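Long-range contact in uncharacterized protein (Sinorhizobium meliloti, PDB 3U5R), which is of unknown function but belongs to the AhpC/TSA family of thioredoxin-fold proteins, and so may act as an antioxidant oxidoreductase: residues A[68-82]-A[108-122]. Numbering follows the deposited sequence.
Sequences SNRCPFVVLIREALA and EETLERVGAEVKAYG
Bends at chi2 and chi3 (-79°) fold the chain of R78 over Y121, whose CG stands anti to its carbonyl carbon. The guanidinium lies nearly flat on the phenol, planes 16° apart, in a stacked cation-pi contact with CZ of R78 3.7 Å from the ring centroid. CD of R78 adds a CH-pi contact over the centre of the same face. A salt bridge of 3.3 Å, with a weak hydrogen bond, runs from R78 NH2 to E117 OE1, and a water gives hydrogens to both this oxygen and S68 O. In the thioredoxin fold of this AhpC/TSA-family protein, the contact joins helix 111-121, which packs on edge strand 127-129, and the residues just before it to the loop following central strand 61-66 and the start of helix 78-88. The carboxylate of E109 serves that loop with two syn lone pairs: E109 OE2 accepts from S68 OG at 2.6 Å, E109 OE1 from N69 N at 2.8 Å. N99 ND2 also donates to OE1, a second grip consistent with a fixed carboxylate. S68 OG in turn accepts from R70 N, an ST turn, and from C71 N, an ST motif. The amide of N69 has separate partners: ND2 donates in its own plane to E108 O (2.9 Å, 169° at the hydrogen), while OD1 is hydrogen-bonded to Y127 OH.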
ATOM      1  N   SER A  68       0.610   6.688  -4.812  1.00 16.16           N
ATOM      2  CA  SER A  68       1.019   7.678  -5.764  1.00 17.49           C
ATOM      3  C   SER A  68       0.951   9.045  -4.992  1.00 17.87           C
ATOM      4  O   SER A  68       0.282   9.142  -3.944  1.00 16.21           O
ATOM      5  CB  SER A  68       0.030   7.682  -6.957  1.00 18.47           C
ATOM      6  OG  SER A  68      -0.052   8.973  -7.568  1.00 24.64           O
ATOM      7  N   ASN A  69       1.693  10.036  -5.468  1.00 18.31           N
ATOM      8  CA  ASN A  69       1.645  11.374  -4.895  1.00 21.69           C
ATOM      9  C   ASN A  69       0.494  12.254  -5.425  1.00 23.70           C
ATOM     10  O   ASN A  69       0.166  13.261  -4.776  1.00 26.68           O
ATOM     11  CB  ASN A  69       2.984  12.118  -5.156  1.00 20.69           C
ATOM     12  CG  ASN A  69       4.158  11.423  -4.461  1.00 22.99           C
ATOM     13  OD1 ASN A  69       3.971  10.788  -3.382  1.00 18.01           O
ATOM     14  ND2 ASN A  69       5.325  11.462  -5.084  1.00 18.42           N
ATOM     15  N   ARG A  70      -0.095  11.913  -6.564  1.00 24.30           N
ATOM     16  CA  ARG A  70      -1.111  12.779  -7.162  1.00 27.05           C
ATOM     17  C   ARG A  70      -2.407  12.101  -7.609  1.00 25.45           C
ATOM     18  O   ARG A  70      -3.407  12.788  -7.813  1.00 26.10           O
ATOM     19  CB  ARG A  70      -0.518  13.592  -8.339  1.00 28.55           C
ATOM     20  CG  ARG A  70      -1.426  14.829  -8.787  1.00 38.38           C
ATOM     21  CD  ARG A  70      -0.618  16.141  -9.176  1.00 50.55           C
ATOM     22  NE  ARG A  70      -1.373  17.085 -10.044  1.00 58.28           N
ATOM     23  CZ  ARG A  70      -2.294  17.982  -9.635  1.00 62.96           C
ATOM     24  NH1 ARG A  70      -2.620  18.097  -8.346  1.00 64.07           N
ATOM     25  NH2 ARG A  70      -2.904  18.785 -10.523  1.00 63.10           N
ATOM     26  N   CYS A  71      -2.423  10.777  -7.742  1.00 22.20           N
ATOM     27  CA  CYS A  71      -3.682  10.073  -8.009  1.00 20.55           C
ATOM     28  C   CYS A  71      -4.866  10.525  -7.047  1.00 17.81           C
ATOM     29  O   CYS A  71      -4.737  10.444  -5.847  1.00 17.81           O
ATOM     30  CB  CYS A  71      -3.437   8.540  -7.876  1.00 19.63           C
ATOM     31  SG  CYS A  71      -5.009   7.641  -7.895  1.00 25.49           S
ATOM     32  N   PRO A  72      -6.032  11.023  -7.578  1.00 19.64           N
ATOM     33  CA  PRO A  72      -7.217  11.410  -6.734  1.00 18.52           C
ATOM     34  C   PRO A  72      -7.720  10.324  -5.805  1.00 16.66           C
ATOM     35  O   PRO A  72      -8.207  10.604  -4.690  1.00 18.12           O
ATOM     36  CB  PRO A  72      -8.321  11.729  -7.748  1.00 19.98           C
ATOM     37  CG  PRO A  72      -7.572  12.061  -9.007  1.00 21.43           C
ATOM     38  CD  PRO A  72      -6.307  11.236  -9.018  1.00 19.97           C
ATOM     39  N   PHE A  73      -7.573   9.076  -6.188  1.00 14.60           N
ATOM     40  CA  PHE A  73      -8.007   7.994  -5.280  1.00 14.86           C
ATOM     41  C   PHE A  73      -7.082   7.815  -4.105  1.00 14.83           C
ATOM     42  O   PHE A  73      -7.545   7.394  -3.022  1.00 16.13           O
ATOM     43  CB  PHE A  73      -8.155   6.654  -6.054  1.00 14.84           C
ATOM     44  CG  PHE A  73      -9.188   6.729  -7.088  1.00 17.68           C
ATOM     45  CD1 PHE A  73      -8.929   7.369  -8.281  1.00 20.51           C
ATOM     46  CD2 PHE A  73     -10.470   6.235  -6.826  1.00 17.32           C
ATOM     47  CE1 PHE A  73      -9.934   7.491  -9.222  1.00 19.76           C
ATOM     48  CE2 PHE A  73     -11.495   6.364  -7.751  1.00 16.90           C
ATOM     49  CZ  PHE A  73     -11.216   7.007  -8.932  1.00 17.86           C
ATOM     50  N   VAL A  74      -5.782   8.108  -4.287  1.00 14.46           N
ATOM     51  CA  VAL A  74      -4.911   8.149  -3.147  1.00 15.20           C
ATOM     52  C   VAL A  74      -5.047   9.443  -2.336  1.00 17.26           C
ATOM     53  O   VAL A  74      -5.005   9.410  -1.119  1.00 17.31           O
ATOM     54  CB  VAL A  74      -3.451   7.973  -3.609  1.00 17.57           C
ATOM     55  CG1 VAL A  74      -2.427   8.222  -2.432  1.00 12.50           C
ATOM     56  CG2 VAL A  74      -3.296   6.566  -4.211  1.00 17.13           C
ATOM     57  N   VAL A  75      -5.136  10.600  -3.019  1.00 17.81           N
ATOM     58  CA  VAL A  75      -5.389  11.899  -2.319  1.00 17.48           C
ATOM     59  C   VAL A  75      -6.556  11.789  -1.333  1.00 17.35           C
ATOM     60  O   VAL A  75      -6.465  12.177  -0.132  1.00 16.40           O
ATOM     61  CB  VAL A  75      -5.548  13.090  -3.379  1.00 16.53           C
ATOM     62  CG1 VAL A  75      -6.178  14.433  -2.744  1.00 20.13           C
ATOM     63  CG2 VAL A  75      -4.136  13.373  -4.078  1.00 17.70           C
ATOM     64  N   LEU A  76      -7.649  11.197  -1.799  1.00 16.45           N
ATOM     65  CA  LEU A  76      -8.781  10.915  -0.905  1.00 18.11           C
ATOM     66  C   LEU A  76      -8.434  10.297   0.490  1.00 18.08           C
ATOM     67  O   LEU A  76      -9.044  10.670   1.515  1.00 19.10           O
ATOM     68  CB  LEU A  76      -9.782  10.002  -1.621  1.00 16.74           C
ATOM     69  CG  LEU A  76     -11.033   9.659  -0.829  1.00 21.21           C
ATOM     70  CD1 LEU A  76     -12.079  10.809  -0.751  1.00 22.79           C
ATOM     71  CD2 LEU A  76     -11.640   8.429  -1.488  1.00 17.00           C
ATOM     72  N   ILE A  77      -7.506   9.335   0.560  1.00 17.35           N
ATOM     73  CA  ILE A  77      -7.336   8.548   1.773  1.00 15.81           C
ATOM     74  C   ILE A  77      -5.981   8.866   2.431  1.00 17.80           C
ATOM     75  O   ILE A  77      -5.544   8.197   3.349  1.00 17.08           O
ATOM     76  CB  ILE A  77      -7.349   7.059   1.448  1.00 15.72           C
ATOM     77  CG1 ILE A  77      -6.199   6.783   0.446  1.00 18.75           C
ATOM     78  CG2 ILE A  77      -8.673   6.646   0.855  1.00 15.69           C
ATOM     79  CD1 ILE A  77      -5.992   5.303   0.216  1.00 26.79           C
ATOM     80  N   ARG A  78      -5.256   9.842   1.954  1.00 17.43           N
ATOM     81  CA  ARG A  78      -3.917  10.054   2.424  1.00 20.03           C
ATOM     82  C   ARG A  78      -3.797  10.410   3.919  1.00 20.00           C
ATOM     83  O   ARG A  78      -3.021   9.841   4.629  1.00 19.65           O
ATOM     84  CB  ARG A  78      -3.192  10.982   1.471  1.00 20.58           C
ATOM     85  CG  ARG A  78      -2.288  11.958   1.997  1.00 27.17           C
ATOM     86  CD  ARG A  78      -2.491  13.291   1.262  1.00 36.51           C
ATOM     87  NE  ARG A  78      -1.865  13.367  -0.027  1.00 27.83           N
ATOM     88  CZ  ARG A  78      -2.001  14.355  -0.884  1.00 28.89           C
ATOM     89  NH1 ARG A  78      -2.789  15.371  -0.644  1.00 32.15           N
ATOM     90  NH2 ARG A  78      -1.349  14.299  -2.005  1.00 23.59           N
ATOM     91  N   GLU A  79      -4.647  11.284   4.378  1.00 17.95           N
ATOM     92  CA  GLU A  79      -4.674  11.597   5.772  1.00 18.46           C
ATOM     93  C   GLU A  79      -5.071  10.361   6.627  1.00 16.59           C
ATOM     94  O   GLU A  79      -4.531  10.122   7.631  1.00 14.39           O
ATOM     95  CB  GLU A  79      -5.583  12.778   6.003  1.00 20.00           C
ATOM     96  CG  GLU A  79      -5.078  14.078   5.393  1.00 20.00           C
ATOM     97  CD  GLU A  79      -5.304  14.216   3.862  1.00 20.00           C
ATOM     98  OE1 GLU A  79      -6.031  13.410   3.225  1.00 20.00           O
ATOM     99  OE2 GLU A  79      -4.718  15.174   3.292  1.00 20.00           O
ATOM    100  N   ALA A  80      -6.048   9.616   6.166  1.00 13.60           N
ATOM    101  CA  ALA A  80      -6.509   8.421   6.805  1.00 14.71           C
ATOM    102  C   ALA A  80      -5.471   7.327   6.839  1.00 12.71           C
ATOM    103  O   ALA A  80      -5.372   6.655   7.757  1.00 17.03           O
ATOM    104  CB  ALA A  80      -7.719   7.955   6.210  1.00 13.34           C
ATOM    105  N   LEU A  81      -4.706   7.208   5.807  1.00 14.35           N
ATOM    106  CA  LEU A  81      -3.695   6.180   5.774  1.00 15.26           C
ATOM    107  C   LEU A  81      -2.584   6.469   6.795  1.00 16.66           C
ATOM    108  O   LEU A  81      -2.073   5.556   7.453  1.00 14.68           O
ATOM    109  CB  LEU A  81      -3.113   6.148   4.374  1.00 15.74           C
ATOM    110  CG  LEU A  81      -1.983   5.143   4.099  1.00 20.94           C
ATOM    111  CD1 LEU A  81      -2.509   3.728   4.426  1.00 18.47           C
ATOM    112  CD2 LEU A  81      -1.599   5.255   2.571  1.00 23.17           C
ATOM    113  N   ALA A  82      -2.165   7.743   6.898  1.00 17.09           N
ATOM    114  CA  ALA A  82      -1.149   8.092   7.856  1.00 17.71           C
ATOM    115  C   ALA A  82      -1.697   7.852   9.272  1.00 18.65           C
ATOM    116  O   ALA A  82      -0.978   7.337  10.162  1.00 18.84           O
ATOM    117  CB  ALA A  82      -0.676   9.571   7.633  1.00 18.84           C
ATOM    118  N   GLU A 108       5.790  14.414 -10.775  1.00 25.00           N
ATOM    119  CA  GLU A 108       5.296  14.527  -9.402  1.00 24.43           C
ATOM    120  C   GLU A 108       5.528  13.190  -8.608  1.00 21.72           C
ATOM    121  O   GLU A 108       5.346  13.152  -7.391  1.00 20.18           O
ATOM    122  CB  GLU A 108       3.823  14.930  -9.430  1.00 27.02           C
ATOM    123  CG  GLU A 108       2.957  13.884 -10.138  1.00 34.69           C
ATOM    124  CD  GLU A 108       2.593  14.194 -11.644  1.00 43.55           C
ATOM    125  OE1 GLU A 108       3.493  14.526 -12.472  1.00 41.46           O
ATOM    126  OE2 GLU A 108       1.381  14.014 -11.993  1.00 46.42           O
ATOM    127  N   GLU A 109       5.999  12.141  -9.308  1.00 20.66           N
ATOM    128  CA  GLU A 109       6.217  10.768  -8.743  1.00 20.86           C
ATOM    129  C   GLU A 109       7.692  10.451  -8.482  1.00 20.39           C
ATOM    130  O   GLU A 109       8.052   9.307  -8.145  1.00 21.70           O
ATOM    131  CB  GLU A 109       5.625   9.685  -9.669  1.00 19.60           C
ATOM    132  CG  GLU A 109       4.154   9.917 -10.020  1.00 21.09           C
ATOM    133  CD  GLU A 109       3.163   9.679  -8.848  1.00 29.59           C
ATOM    134  OE1 GLU A 109       3.484   9.952  -7.671  1.00 29.58           O
ATOM    135  OE2 GLU A 109       2.010   9.241  -9.112  1.00 33.29           O
ATOM    136  N   THR A 110       8.563  11.456  -8.543  1.00 21.50           N
ATOM    137  CA  THR A 110       9.991  11.209  -8.220  1.00 20.37           C
ATOM    138  C   THR A 110      10.241  10.796  -6.732  1.00 19.44           C
ATOM    139  O   THR A 110       9.473  11.115  -5.793  1.00 19.05           O
ATOM    140  CB  THR A 110      10.839  12.436  -8.522  1.00 20.78           C
ATOM    141  OG1 THR A 110      10.428  13.474  -7.644  1.00 23.03           O
ATOM    142  CG2 THR A 110      10.705  12.903  -9.986  1.00 22.60           C
ATOM    143  N   LEU A 111      11.344  10.087  -6.519  1.00 20.06           N
ATOM    144  CA  LEU A 111      11.796   9.754  -5.176  1.00 20.44           C
ATOM    145  C   LEU A 111      11.857  11.046  -4.303  1.00 19.81           C
ATOM    146  O   LEU A 111      11.420  11.086  -3.140  1.00 18.35           O
ATOM    147  CB  LEU A 111      13.200   9.080  -5.290  1.00 20.47           C
ATOM    148  CG  LEU A 111      13.805   8.682  -3.920  1.00 24.82           C
ATOM    149  CD1 LEU A 111      12.752   7.898  -3.107  1.00 19.95           C
ATOM    150  CD2 LEU A 111      15.068   7.884  -4.090  1.00 23.59           C
ATOM    151  N   GLU A 112      12.318  12.142  -4.881  1.00 20.63           N
ATOM    152  CA  GLU A 112      12.395  13.391  -4.161  1.00 20.40           C
ATOM    153  C   GLU A 112      11.000  13.851  -3.705  1.00 19.61           C
ATOM    154  O   GLU A 112      10.846  14.226  -2.598  1.00 18.44           O
ATOM    155  CB  GLU A 112      13.065  14.443  -5.056  1.00 22.42           C
ATOM    156  CG  GLU A 112      13.322  15.764  -4.465  1.00 26.30           C
ATOM    157  CD  GLU A 112      12.090  16.591  -4.371  1.00 35.96           C
ATOM    158  OE1 GLU A 112      11.358  16.703  -5.353  1.00 38.20           O
ATOM    159  OE2 GLU A 112      11.816  17.096  -3.287  1.00 42.15           O
ATOM    160  N   ARG A 113      10.015  13.760  -4.587  1.00 19.10           N
ATOM    161  CA  ARG A 113       8.628  14.039  -4.279  1.00 19.84           C
ATOM    162  C   ARG A 113       8.054  13.060  -3.236  1.00 19.70           C
ATOM    163  O   ARG A 113       7.334  13.420  -2.379  1.00 18.39           O
ATOM    164  CB  ARG A 113       7.776  14.120  -5.522  1.00 20.87           C
ATOM    165  CG  ARG A 113       7.947  15.398  -6.302  1.00 24.65           C
ATOM    166  CD  ARG A 113       7.470  16.596  -5.573  1.00 28.99           C
ATOM    167  NE  ARG A 113       8.590  17.281  -4.960  1.00 43.63           N
ATOM    168  CZ  ARG A 113       8.525  18.176  -3.983  1.00 45.63           C
ATOM    169  NH1 ARG A 113       7.384  18.552  -3.495  1.00 41.31           N
ATOM    170  NH2 ARG A 113       9.610  18.689  -3.477  1.00 42.75           N
ATOM    171  N   VAL A 114       8.442  11.814  -3.344  1.00 18.89           N
ATOM    172  CA  VAL A 114       8.023  10.847  -2.390  1.00 16.44           C
ATOM    173  C   VAL A 114       8.509  11.303  -1.028  1.00 16.10           C
ATOM    174  O   VAL A 114       7.766  11.309  -0.115  1.00 14.34           O
ATOM    175  CB  VAL A 114       8.603   9.472  -2.708  1.00 16.99           C
ATOM    176  CG1 VAL A 114       8.739   8.670  -1.471  1.00 16.69           C
ATOM    177  CG2 VAL A 114       7.801   8.765  -3.764  1.00 17.38           C
ATOM    178  N   GLY A 115       9.766  11.735  -0.933  1.00 16.69           N
ATOM    179  CA  GLY A 115      10.289  12.291   0.320  1.00 16.61           C
ATOM    180  C   GLY A 115       9.525  13.545   0.812  1.00 18.34           C
ATOM    181  O   GLY A 115       9.266  13.687   2.022  1.00 15.86           O
ATOM    182  N   ALA A 116       9.158  14.428  -0.115  1.00 16.97           N
ATOM    183  CA  ALA A 116       8.374  15.591   0.294  1.00 19.52           C
ATOM    184  C   ALA A 116       6.955  15.084   0.759  1.00 20.99           C
ATOM    185  O   ALA A 116       6.407  15.618   1.738  1.00 19.66           O
ATOM    186  CB  ALA A 116       8.228  16.593  -0.897  1.00 20.17           C
ATOM    187  N   GLU A 117       6.359  14.090   0.086  1.00 20.46           N
ATOM    188  CA  GLU A 117       5.017  13.591   0.591  1.00 21.87           C
ATOM    189  C   GLU A 117       5.073  13.135   2.023  1.00 19.98           C
ATOM    190  O   GLU A 117       4.131  13.408   2.756  1.00 19.74           O
ATOM    191  CB  GLU A 117       4.461  12.316  -0.087  1.00 22.92           C
ATOM    192  CG  GLU A 117       3.816  12.341  -1.401  1.00 29.71           C
ATOM    193  CD  GLU A 117       2.515  13.106  -1.484  1.00 32.19           C
ATOM    194  OE1 GLU A 117       1.380  12.548  -1.270  1.00 29.45           O
ATOM    195  OE2 GLU A 117       2.684  14.288  -1.842  1.00 31.04           O
ATOM    196  N   VAL A 118       6.128  12.393   2.399  1.00 18.02           N
ATOM    197  CA  VAL A 118       6.274  11.898   3.759  1.00 18.65           C
ATOM    198  C   VAL A 118       6.175  13.060   4.784  1.00 20.64           C
ATOM    199  O   VAL A 118       5.397  13.016   5.780  1.00 20.74           O
ATOM    200  CB  VAL A 118       7.623  11.120   3.946  1.00 17.05           C
ATOM    201  CG1 VAL A 118       7.895  10.866   5.468  1.00 17.49           C
ATOM    202  CG2 VAL A 118       7.675   9.774   3.099  1.00 17.01           C
ATOM    203  N   LYS A 119       6.969  14.103   4.568  1.00 22.31           N
ATOM    204  CA  LYS A 119       6.964  15.255   5.524  1.00 23.88           C
ATOM    205  C   LYS A 119       5.625  15.980   5.490  1.00 23.37           C
ATOM    206  O   LYS A 119       5.119  16.365   6.533  1.00 24.12           O
ATOM    207  CB  LYS A 119       8.041  16.289   5.134  1.00 25.51           C
ATOM    208  CG  LYS A 119       9.412  15.707   4.826  1.00 31.30           C
ATOM    209  CD  LYS A 119      10.440  16.856   4.682  1.00 42.24           C
ATOM    210  CE  LYS A 119      11.860  16.397   5.040  1.00 49.48           C
ATOM    211  NZ  LYS A 119      12.178  16.696   6.498  1.00 54.27           N
ATOM    212  N   ALA A 120       5.047  16.176   4.302  1.00 23.82           N
ATOM    213  CA  ALA A 120       3.832  17.022   4.185  1.00 24.42           C
ATOM    214  C   ALA A 120       2.638  16.324   4.825  1.00 25.30           C
ATOM    215  O   ALA A 120       1.799  16.984   5.445  1.00 25.78           O
ATOM    216  CB  ALA A 120       3.519  17.345   2.721  1.00 24.76           C
ATOM    217  N   TYR A 121       2.557  14.989   4.705  1.00 22.42           N
ATOM    218  CA  TYR A 121       1.386  14.282   5.212  1.00 22.51           C
ATOM    219  C   TYR A 121       1.641  13.440   6.465  1.00 22.11           C
ATOM    220  O   TYR A 121       0.740  12.740   6.920  1.00 23.39           O
ATOM    221  CB  TYR A 121       0.676  13.509   4.076  1.00 20.70           C
ATOM    222  CG  TYR A 121       0.256  14.465   3.019  1.00 22.50           C
ATOM    223  CD1 TYR A 121      -0.866  15.288   3.220  1.00 25.98           C
ATOM    224  CD2 TYR A 121       1.009  14.636   1.877  1.00 23.58           C
ATOM    225  CE1 TYR A 121      -1.227  16.249   2.291  1.00 29.77           C
ATOM    226  CE2 TYR A 121       0.652  15.571   0.931  1.00 28.96           C
ATOM    227  CZ  TYR A 121      -0.488  16.378   1.152  1.00 31.24           C
ATOM    228  OH  TYR A 121      -0.877  17.311   0.230  1.00 32.73           O
ATOM    229  N   GLY A 122       2.842  13.522   7.017  1.00 21.27           N
ATOM    230  CA  GLY A 122       3.142  12.885   8.316  1.00 21.18           C
ATOM    231  C   GLY A 122       3.197  11.335   8.213  1.00 21.02           C
ATOM    232  O   GLY A 122       2.799  10.619   9.136  1.00 19.62           O
TER
HETATM  233  O   HOH W   1       0.812  10.001  -1.095  1.00 20.21           O